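Local coordinates for protein Serpin48 (Tenebrio molitor, PDB 3OZQ) that inhibits the serine protease SPE with high specificity in the innate immune system of the mealworm, as a member of the serpin family, at residues D205-Y211 and L259-N265. Sequence-based numbering, arbitrary orientation.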
ATOM      1  N   ASP A 205       7.074  24.212 -13.432  1.00 46.19           N
ATOM      2  CA  ASP A 205       8.412  24.766 -13.636  1.00 49.59           C
ATOM      3  C   ASP A 205       8.957  25.583 -12.470  1.00 49.20           C
ATOM      4  O   ASP A 205       8.206  26.114 -11.650  1.00 50.54           O
ATOM      5  CB  ASP A 205       8.438  25.654 -14.884  1.00 51.30           C
ATOM      6  CG  ASP A 205       8.035  24.914 -16.137  1.00 51.82           C
ATOM      7  OD1 ASP A 205       8.340  23.705 -16.241  1.00 55.22           O
ATOM      8  OD2 ASP A 205       7.413  25.552 -17.015  1.00 56.93           O
ATOM      9  N   GLU A 206      10.279  25.686 -12.425  1.00 44.31           N
ATOM     10  CA  GLU A 206      10.968  26.559 -11.483  1.00 54.69           C
ATOM     11  C   GLU A 206      10.475  26.425 -10.041  1.00 54.23           C
ATOM     12  O   GLU A 206      10.302  27.427  -9.348  1.00 51.05           O
ATOM     13  CB  GLU A 206      10.849  28.019 -11.939  1.00 58.55           C
ATOM     14  CG  GLU A 206      11.460  28.300 -13.304  1.00 60.46           C
ATOM     15  CD  GLU A 206      10.730  29.412 -14.071  1.00 69.36           C
ATOM     16  OE1 GLU A 206      10.360  29.177 -15.248  1.00 64.04           O
ATOM     17  OE2 GLU A 206      10.524  30.511 -13.502  1.00 65.53           O
ATOM     18  N   GLN A 207      10.256  25.189  -9.593  1.00 55.03           N
ATOM     19  CA  GLN A 207       9.887  24.937  -8.206  1.00 45.32           C
ATOM     20  C   GLN A 207      11.075  24.342  -7.468  1.00 49.90           C
ATOM     21  O   GLN A 207      11.914  23.676  -8.072  1.00 50.01           O
ATOM     22  CB  GLN A 207       8.708  23.963  -8.127  1.00 52.97           C
ATOM     23  CG  GLN A 207       7.460  24.403  -8.876  1.00 51.44           C
ATOM     24  CD  GLN A 207       6.738  25.547  -8.192  1.00 55.46           C
ATOM     25  OE1 GLN A 207       5.935  26.245  -8.812  1.00 61.05           O
ATOM     26  NE2 GLN A 207       7.015  25.742  -6.908  1.00 54.66           N
ATOM     27  N   TYR A 208      11.146  24.582  -6.161  1.00 50.51           N
ATOM     28  CA  TYR A 208      12.172  23.959  -5.335  1.00 49.58           C
ATOM     29  C   TYR A 208      11.609  22.718  -4.645  1.00 46.87           C
ATOM     30  O   TYR A 208      10.783  22.814  -3.734  1.00 47.60           O
ATOM     31  CB  TYR A 208      12.743  24.939  -4.306  1.00 50.75           C
ATOM     32  CG  TYR A 208      13.857  25.811  -4.855  1.00 52.86           C
ATOM     33  CD1 TYR A 208      15.168  25.353  -4.896  1.00 52.44           C
ATOM     34  CD2 TYR A 208      13.591  27.080  -5.347  1.00 57.09           C
ATOM     35  CE1 TYR A 208      16.196  26.145  -5.404  1.00 55.68           C
ATOM     36  CE2 TYR A 208      14.609  27.883  -5.865  1.00 57.42           C
ATOM     37  CZ  TYR A 208      15.910  27.409  -5.888  1.00 58.32           C
ATOM     38  OH  TYR A 208      16.928  28.198  -6.391  1.00 60.94           O
ATOM     39  N   PHE A 209      12.067  21.556  -5.092  1.00 44.79           N
ATOM     40  CA  PHE A 209      11.603  20.281  -4.554  1.00 43.50           C
ATOM     41  C   PHE A 209      12.801  19.463  -4.133  1.00 44.68           C
ATOM     42  O   PHE A 209      13.878  19.597  -4.707  1.00 47.24           O
ATOM     43  CB  PHE A 209      10.824  19.500  -5.621  1.00 39.45           C
ATOM     44  CG  PHE A 209       9.493  20.099  -5.963  1.00 40.98           C
ATOM     45  CD1 PHE A 209       9.048  20.130  -7.279  1.00 44.38           C
ATOM     46  CD2 PHE A 209       8.671  20.614  -4.971  1.00 44.38           C
ATOM     47  CE1 PHE A 209       7.812  20.676  -7.601  1.00 43.50           C
ATOM     48  CE2 PHE A 209       7.437  21.157  -5.282  1.00 38.29           C
ATOM     49  CZ  PHE A 209       7.004  21.190  -6.595  1.00 43.31           C
ATOM     50  N   ASN A 210      12.607  18.603  -3.137  1.00 48.52           N
ATOM     51  CA  ASN A 210      13.641  17.665  -2.755  1.00 45.85           C
ATOM     52  C   ASN A 210      14.052  16.800  -3.932  1.00 45.72           C
ATOM     53  O   ASN A 210      13.216  16.214  -4.621  1.00 43.39           O
ATOM     54  CB  ASN A 210      13.187  16.822  -1.562  1.00 50.59           C
ATOM     55  CG  ASN A 210      13.289  17.583  -0.260  1.00 54.67           C
ATOM     56  OD1 ASN A 210      14.331  18.156   0.048  1.00 57.21           O
ATOM     57  ND2 ASN A 210      12.204  17.620   0.496  1.00 54.53           N
ATOM     58  N   TYR A 211      15.353  16.731  -4.150  1.00 45.79           N
ATOM     59  CA  TYR A 211      15.902  16.163  -5.364  1.00 41.92           C
ATOM     60  C   TYR A 211      17.184  15.437  -5.016  1.00 46.34           C
ATOM     61  O   TYR A 211      17.907  15.845  -4.106  1.00 50.40           O
ATOM     62  CB  TYR A 211      16.178  17.298  -6.358  1.00 50.61           C
ATOM     63  CG  TYR A 211      16.873  16.883  -7.632  1.00 49.40           C
ATOM     64  CD1 TYR A 211      16.148  16.629  -8.789  1.00 48.96           C
ATOM     65  CD2 TYR A 211      18.258  16.756  -7.684  1.00 48.51           C
ATOM     66  CE1 TYR A 211      16.781  16.257  -9.967  1.00 50.71           C
ATOM     67  CE2 TYR A 211      18.900  16.380  -8.856  1.00 51.85           C
ATOM     68  CZ  TYR A 211      18.156  16.136  -9.994  1.00 50.21           C
ATOM     69  OH  TYR A 211      18.782  15.763 -11.163  1.00 55.18           O
ATOM     70  N   LEU A 259      18.149  13.985   0.471  1.00 63.90           N
ATOM     71  CA  LEU A 259      17.463  14.826  -0.504  1.00 63.97           C
ATOM     72  C   LEU A 259      17.522  16.296  -0.097  1.00 58.27           C
ATOM     73  O   LEU A 259      17.233  16.644   1.048  1.00 60.00           O
ATOM     74  CB  LEU A 259      16.009  14.373  -0.658  1.00 61.11           C
ATOM     75  CG  LEU A 259      15.814  12.867  -0.868  1.00 61.16           C
ATOM     76  CD1 LEU A 259      14.442  12.427  -0.379  1.00 64.97           C
ATOM     77  CD2 LEU A 259      16.012  12.485  -2.323  1.00 55.96           C
ATOM     78  N   THR A 260      17.903  17.154  -1.035  1.00 56.70           N
ATOM     79  CA  THR A 260      17.952  18.588  -0.778  1.00 56.24           C
ATOM     80  C   THR A 260      17.096  19.329  -1.791  1.00 54.20           C
ATOM     81  O   THR A 260      16.876  18.841  -2.898  1.00 56.09           O
ATOM     82  CB  THR A 260      19.388  19.128  -0.852  1.00 57.82           C
ATOM     83  OG1 THR A 260      19.991  18.714  -2.089  1.00 59.24           O
ATOM     84  CG2 THR A 260      20.214  18.603   0.312  1.00 60.17           C
ATOM     85  N   LYS A 261      16.613  20.506  -1.412  1.00 52.41           N
ATOM     86  CA  LYS A 261      15.768  21.285  -2.300  1.00 52.02           C
ATOM     87  C   LYS A 261      16.563  21.916  -3.444  1.00 53.76           C
ATOM     88  O   LYS A 261      17.397  22.795  -3.232  1.00 49.28           O
ATOM     89  CB  LYS A 261      15.020  22.359  -1.513  1.00 52.81           C
ATOM     90  CG  LYS A 261      14.059  21.796  -0.485  1.00 54.77           C
ATOM     91  CD  LYS A 261      12.770  22.605  -0.451  1.00 57.37           C
ATOM     92  CE  LYS A 261      11.718  21.940   0.423  1.00 56.62           C
ATOM     93  NZ  LYS A 261      10.443  22.718   0.450  1.00 63.29           N
ATOM     94  N   GLN A 262      16.303  21.462  -4.662  1.00 50.45           N
ATOM     95  CA  GLN A 262      16.938  22.052  -5.832  1.00 49.87           C
ATOM     96  C   GLN A 262      15.888  22.591  -6.781  1.00 49.04           C
ATOM     97  O   GLN A 262      14.766  22.099  -6.823  1.00 45.58           O
ATOM     98  CB  GLN A 262      17.827  21.035  -6.547  1.00 52.13           C
ATOM     99  CG  GLN A 262      18.938  20.466  -5.669  1.00 57.53           C
ATOM    100  CD  GLN A 262      20.192  20.128  -6.457  1.00 60.50           C
ATOM    101  OE1 GLN A 262      20.760  20.984  -7.131  1.00 62.22           O
ATOM    102  NE2 GLN A 262      20.628  18.873  -6.378  1.00 59.83           N
ATOM    103  N   LEU A 263      16.261  23.611  -7.545  1.00 48.89           N
ATOM    104  CA  LEU A 263      15.361  24.209  -8.512  1.00 44.22           C
ATOM    105  C   LEU A 263      15.169  23.243  -9.670  1.00 43.48           C
ATOM    106  O   LEU A 263      16.134  22.777 -10.269  1.00 44.84           O
ATOM    107  CB  LEU A 263      15.953  25.516  -9.029  1.00 47.76           C
ATOM    108  CG  LEU A 263      15.032  26.271  -9.970  1.00 48.89           C
ATOM    109  CD1 LEU A 263      13.764  26.671  -9.230  1.00 50.95           C
ATOM    110  CD2 LEU A 263      15.759  27.495 -10.530  1.00 52.90           C
ATOM    111  N   VAL A 264      13.925  22.941  -9.998  1.00 38.98           N
ATOM    112  CA  VAL A 264      13.673  21.851 -10.920  1.00 39.91           C
ATOM    113  C   VAL A 264      12.422  22.105 -11.724  1.00 38.95           C
ATOM    114  O   VAL A 264      11.517  22.802 -11.270  1.00 43.76           O
ATOM    115  CB  VAL A 264      13.545  20.494 -10.137  1.00 45.96           C
ATOM    116  CG1 VAL A 264      12.463  20.586  -9.080  1.00 39.69           C
ATOM    117  CG2 VAL A 264      13.292  19.333 -11.081  1.00 42.64           C
ATOM    118  N   ASN A 265      12.387  21.558 -12.934  1.00 42.15           N
ATOM    119  CA  ASN A 265      11.166  21.507 -13.717  1.00 42.30           C
ATOM    120  C   ASN A 265      10.683  20.067 -13.727  1.00 42.23           C
ATOM    121  O   ASN A 265      11.485  19.144 -13.828  1.00 42.97           O
ATOM    122  CB  ASN A 265      11.403  21.972 -15.156  1.00 43.78           C
ATOM    123  CG  ASN A 265      11.626  23.473 -15.264  1.00 50.40           C
ATOM    124  OD1 ASN A 265      11.239  24.244 -14.387  1.00 51.97           O
ATOM    125  ND2 ASN A 265      12.250  23.891 -16.352  1.00 48.91           N
TER
HETATM  126  O   HOH W   1      15.541  18.528   2.265  1.00 50.69           O
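Asp-205 ends strand 196-205, and its backbone lies against the side chain of Asn-265, with CA 3.0 Å from Asn-265 OD1. The chain turns a corner at Glu-206, whose phi and psi are both positive. Here Glu-206 N donates a short 2.6 Å hydrogen bond to Asn-265 OD1. Glu-206 and Gln-207 both face Val-264, which makes a G1 beta bulge. Gln-207 forms an antiparallel hydrogen-bonded pair with Val-264: Gln-207 N donates to Val-264 O (3.2 Å), and Val-264 N donates back to Gln-207 O (2.9 Å). The bulge joins two strands, 196-205 and 207-214, that both pair with the long strand 260-278. In the serpin fold this long strand passes from one sheet into another. Strand 348-351 pairs with its other edge, through Lys-348 to Leu-263.

Tyr-208 sits in a non-hydrogen-bonded pair with Leu-263. Leu-263 CB packs over the phenol face in a CH-pi contact, 4.0 Å from the Tyr-208 ring centroid. The side chain of Phe-209 is buried and lies on the same face of the sheet as Val-264. Phe-209 CD1 meets Val-264 CG1 at 3.9 Å, and the ring also touches Leu-222 of strand 219-225. Its backbone makes two bonds with Gln-262: Phe-209 N to Gln-262 O (3.3 Å) and Gln-262 N to Phe-209 O (3.1 Å). Asn-210 pairs with Lys-261. A water donates to both Asn-210 OD1 (2.6 Å) and Leu-259 O (2.8 Å). Tyr-211 N donates to Thr-260 O (2.9 Å), while the return bond from Thr-260 N to Tyr-211 O is weak at 3.3 Å.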